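Local coordinates for heme-binding protein HutZ (Vibrio cholerae, PDB 3TGV), which binds heme and very probably degrades it oxidatively to biliverdin beta and delta, releasing the iron, at residues D114-S117 against Q118-D121. The protein carries 1 engineered substitution. Residues are numbered along the deposited sequence; the frame is centred on the assembly and turned at random.
Sequences DGLS and QLQD
Q118 and L119 fold back on the last carbonyls of helix 112-116, and G115 O receives both of their amides unequally. Q118 N approaches it to 2.7 Å with an N-H...O angle of 154°, whereas L119 N lies 3.5 Å from G115 O in a weak, bent bond. The better acceptor for L119 N is L116 O at 3.1 Å, which closes a type I beta turn from L116 to L119. The Q118 side chain bends at chi2, laying its amide back beside S117 (NE2 to S117 O 3.8 Å); its exact placement is doubtful, because CG sits too close to D114 O.

The helical i to i+4 pattern, of which the weak bond is a remnant, thus gives way to i to i+3 bonding at the C-terminal end. L119 alone is extended (psi 138°); the chain bends again at Q120 and D121 before strand 122-129 of the antiparallel sheet, within the FMN-binding-type fold shared with pyridoxamine 5'-phosphate oxidases.

With CG anti to its carbonyl carbon (chi1 -52°), L119 stays beside this turn: its CG packs 3.6 Å from G115 O, and its CD1 meets CD2 of L116 at 4.2 Å, a light apolar touch. L116 also packs on L45 and on F77 of the second subunit. S117 OG can bond to I113 O or the less surely placed D114 O, its single proton leaving the choice unsettled. R93 NH2 bonds to L119 O and, weakly, to S117 O.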
ATOM      1  N   ASP A 114     -10.909  -3.427 -22.239  1.00 42.94           N
ATOM      2  CA  ASP A 114     -11.262  -4.297 -23.353  1.00 46.59           C
ATOM      3  C   ASP A 114     -10.175  -5.349 -23.527  1.00 44.82           C
ATOM      4  O   ASP A 114     -10.443  -6.549 -23.510  1.00 45.83           O
ATOM      5  CB  ASP A 114     -11.413  -3.490 -24.644  1.00 48.98           C
ATOM      6  CG  ASP A 114     -12.591  -2.527 -24.605  1.00 56.43           C
ATOM      7  OD1 ASP A 114     -13.078  -2.204 -23.497  1.00 56.23           O
ATOM      8  OD2 ASP A 114     -13.021  -2.084 -25.694  1.00 59.14           O
ATOM      9  N   GLY A 115      -8.941  -4.885 -23.680  1.00 42.17           N
ATOM     10  CA  GLY A 115      -7.806  -5.782 -23.783  1.00 46.27           C
ATOM     11  C   GLY A 115      -7.673  -6.660 -22.556  1.00 46.25           C
ATOM     12  O   GLY A 115      -7.721  -7.887 -22.651  1.00 43.88           O
ATOM     13  N   LEU A 116      -7.523  -6.027 -21.395  1.00 43.84           N
ATOM     14  CA  LEU A 116      -7.264  -6.756 -20.162  1.00 42.41           C
ATOM     15  C   LEU A 116      -8.265  -7.882 -19.929  1.00 42.82           C
ATOM     16  O   LEU A 116      -7.890  -8.991 -19.544  1.00 42.73           O
ATOM     17  CB  LEU A 116      -7.250  -5.798 -18.966  1.00 37.06           C
ATOM     18  CG  LEU A 116      -6.143  -4.748 -19.027  1.00 39.71           C
ATOM     19  CD1 LEU A 116      -6.038  -4.015 -17.700  1.00 34.97           C
ATOM     20  CD2 LEU A 116      -4.822  -5.410 -19.376  1.00 32.45           C
ATOM     21  N   SER A 117      -9.538  -7.601 -20.170  1.00 41.28           N
ATOM     22  CA  SER A 117     -10.584  -8.582 -19.912  1.00 43.69           C
ATOM     23  C   SER A 117     -10.555  -9.746 -20.908  1.00 48.41           C
ATOM     24  O   SER A 117     -11.340 -10.692 -20.783  1.00 46.33           O
ATOM     25  CB  SER A 117     -11.958  -7.914 -19.939  1.00 43.85           C
ATOM     26  OG  SER A 117     -12.332  -7.601 -21.270  1.00 49.51           O
ATOM     27  N   GLN A 118      -9.657  -9.676 -21.893  1.00 45.81           N
ATOM     28  CA  GLN A 118      -9.521 -10.738 -22.885  1.00 47.72           C
ATOM     29  C   GLN A 118      -8.428 -11.715 -22.483  1.00 51.93           C
ATOM     30  O   GLN A 118      -8.442 -12.877 -22.894  1.00 52.33           O
ATOM     31  CB  GLN A 118      -9.170 -10.167 -24.263  1.00 49.00           C
ATOM     32  CG  GLN A 118      -9.968  -8.948 -24.665  1.00 54.09           C
ATOM     33  CD  GLN A 118     -11.458  -9.212 -24.699  1.00 56.25           C
ATOM     34  OE1 GLN A 118     -12.256  -8.288 -24.856  1.00 61.97           O
ATOM     35  NE2 GLN A 118     -11.843 -10.477 -24.553  1.00 57.81           N
ATOM     36  N   LEU A 119      -7.477 -11.231 -21.693  1.00 43.14           N
ATOM     37  CA  LEU A 119      -6.285 -12.000 -21.368  1.00 40.82           C
ATOM     38  C   LEU A 119      -6.552 -13.070 -20.320  1.00 46.93           C
ATOM     39  O   LEU A 119      -7.254 -12.823 -19.334  1.00 45.99           O
ATOM     40  CB  LEU A 119      -5.185 -11.065 -20.884  1.00 39.78           C
ATOM     41  CG  LEU A 119      -4.904  -9.888 -21.809  1.00 41.30           C
ATOM     42  CD1 LEU A 119      -3.794  -9.035 -21.225  1.00 40.63           C
ATOM     43  CD2 LEU A 119      -4.533 -10.387 -23.198  1.00 38.85           C
ATOM     44  N   GLN A 120      -5.978 -14.254 -20.523  1.00 45.08           N
ATOM     45  CA  GLN A 120      -6.249 -15.380 -19.636  1.00 46.92           C
ATOM     46  C   GLN A 120      -5.590 -15.247 -18.266  1.00 48.10           C
ATOM     47  O   GLN A 120      -6.152 -15.704 -17.266  1.00 48.94           O
ATOM     48  CB  GLN A 120      -5.893 -16.726 -20.288  1.00 54.69           C
ATOM     49  CG  GLN A 120      -4.430 -17.145 -20.190  1.00 56.24           C
ATOM     50  CD  GLN A 120      -4.273 -18.661 -20.119  1.00 60.69           C
ATOM     51  OE1 GLN A 120      -4.999 -19.341 -19.389  1.00 67.05           O
ATOM     52  NE2 GLN A 120      -3.332 -19.196 -20.885  1.00 56.66           N
ATOM     53  N   ASP A 121      -4.416 -14.620 -18.191  1.00 43.17           N
ATOM     54  CA  ASP A 121      -3.827 -14.429 -16.865  1.00 48.49           C
ATOM     55  C   ASP A 121      -4.506 -13.330 -16.037  1.00 39.74           C
ATOM     56  O   ASP A 121      -4.227 -13.193 -14.851  1.00 42.43           O
ATOM     57  CB  ASP A 121      -2.290 -14.290 -16.867  1.00 45.31           C
ATOM     58  CG  ASP A 121      -1.774 -13.437 -17.990  1.00 51.13           C
ATOM     59  OD1 ASP A 121      -2.093 -12.232 -18.026  1.00 52.87           O
ATOM     60  OD2 ASP A 121      -1.020 -13.973 -18.825  1.00 50.06           O
TER